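Local coordinates for type IV secretion system protein DotB (Yersinia pseudotuberculosis IP 31758, PDB 6GEF) that hydrolyses ATP as the hexamer-forming AAA+ ATPase of a type IVb secretion system, at the interface of chains A and B. Numbering follows the deposited sequence. Chains: chain A/B, Type IV secretion system protein DotB.

The interface of chains A and B. Residues chain A 134, 149, 151; chain B 254-256.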
# COMPACT_ATOMS: atom_id res chain seq x y z
N ASN A 134 -15.24 31.05 -11.50
CA ASN A 134 -15.61 29.77 -10.92
C ASN A 134 -17.11 29.60 -10.93
O ASN A 134 -17.83 30.48 -10.48
CB ASN A 134 -15.09 29.68 -9.47
CG ASN A 134 -15.68 28.51 -8.73
OD1 ASN A 134 -16.62 28.68 -7.95
ND2 ASN A 134 -15.10 27.35 -8.91
N VAL A 149 -18.73 33.04 -9.46
CA VAL A 149 -17.87 34.03 -8.85
C VAL A 149 -16.79 34.43 -9.83
O VAL A 149 -16.10 33.58 -10.38
CB VAL A 149 -17.23 33.47 -7.55
CG1 VAL A 149 -16.34 34.51 -6.90
CG2 VAL A 149 -18.31 33.07 -6.56
N ARG A 151 -13.44 36.94 -10.35
CA ARG A 151 -12.42 37.66 -9.61
C ARG A 151 -11.59 38.45 -10.60
O ARG A 151 -10.84 37.86 -11.42
CB ARG A 151 -11.53 36.68 -8.81
CG ARG A 151 -12.26 36.05 -7.63
CD ARG A 151 -11.76 34.66 -7.27
NE ARG A 151 -11.90 33.72 -8.39
CZ ARG A 151 -11.03 32.76 -8.69
NH1 ARG A 151 -9.89 32.60 -7.96
NH2 ARG A 151 -11.30 31.94 -9.72
N ARG B 254 -11.47 29.63 -4.54
CA ARG B 254 -11.82 30.32 -5.79
C ARG B 254 -13.17 31.08 -5.71
O ARG B 254 -13.57 31.65 -6.69
CB ARG B 254 -11.86 29.33 -6.95
CG ARG B 254 -10.98 28.11 -6.79
CD ARG B 254 -9.59 28.29 -7.38
NE ARG B 254 -9.31 27.32 -8.44
CZ ARG B 254 -8.74 27.65 -9.61
NH1 ARG B 254 -8.35 28.94 -9.86
NH2 ARG B 254 -8.57 26.72 -10.54
N ARG B 255 -13.84 31.06 -4.55
CA ARG B 255 -15.17 31.56 -4.42
C ARG B 255 -15.29 32.74 -3.48
O ARG B 255 -16.39 33.08 -3.00
CB ARG B 255 -16.16 30.44 -3.99
CG ARG B 255 -16.16 29.24 -4.90
CD ARG B 255 -17.54 28.73 -5.15
NE ARG B 255 -18.12 27.91 -4.18
CZ ARG B 255 -19.37 27.95 -3.72
NH1 ARG B 255 -20.20 28.81 -4.17
NH2 ARG B 255 -19.78 27.10 -2.76
N THR B 256 -14.17 33.39 -3.18
CA THR B 256 -14.19 34.59 -2.32
C THR B 256 -15.13 34.49 -1.14
O THR B 256 -15.97 35.31 -0.96
CB THR B 256 -14.55 35.82 -3.21
OG1 THR B 256 -14.46 37.02 -2.45
CG2 THR B 256 -15.95 35.83 -3.72
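A:Arg151 lays one face of its guanidinium over the backbone carbonyl of B:Arg254. O of B:Arg254 sits 3.1 Å above the A:Arg151 guanidinium plane, shifted toward the rim. Although NE of A:Arg151 is 3.2 Å from O of B:Arg254, its N-H points elsewhere, which makes this a contact of the carbonyl O with the guanidinium face and not a hydrogen bond; electrostatic attraction between the two is plausible. A bend in the A:Arg151 chain at chi3 (-59°) turns the group across the start of the B:Arg254 side chain, with NH1 3.7 Å from CA and NH2 3.8 Å from CB. Beyond CB, B:Arg254 folds at chi2 and chi3, and its own guanidinium ends up nearly perpendicular to that of A:Arg151, the planes 86° apart. NH2 of A:Arg151 lies 4.2 Å from NH1 of B:Arg254, so the two like charges would probably repel each other mildly unless groups nearby offset them.

A:Val149 fills in beside this pair. Its CG1 branch, anti to the backbone N (chi1 -179°), meets the methyl CG2 of B:Thr256 at 3.5 Å, while CG2 of the valine rests near CA of B:Arg255, at 4.1 Å. This is plain apolar contact, methyl to methyl and methyl to backbone. On the other flank, A:Asn134 turns the OD1 side of its carboxamide toward the CG-CD stretch of B:Arg255, the amide and guanidinium planes moderately tilted to each other: CG of A:Asn134 is 3.9 Å from CG of B:Arg255, with no hydrogen bond to the guanidinium.

The chain A residues project from neighbouring strands 128-140 and 143-153; those of chain B form a short loop segment just after helix 245-253. Strand surface thus packs on the loop that follows the helix, between adjacent subunits of the deposited hexamer, as a small part of an interface that is not an exact two-fold.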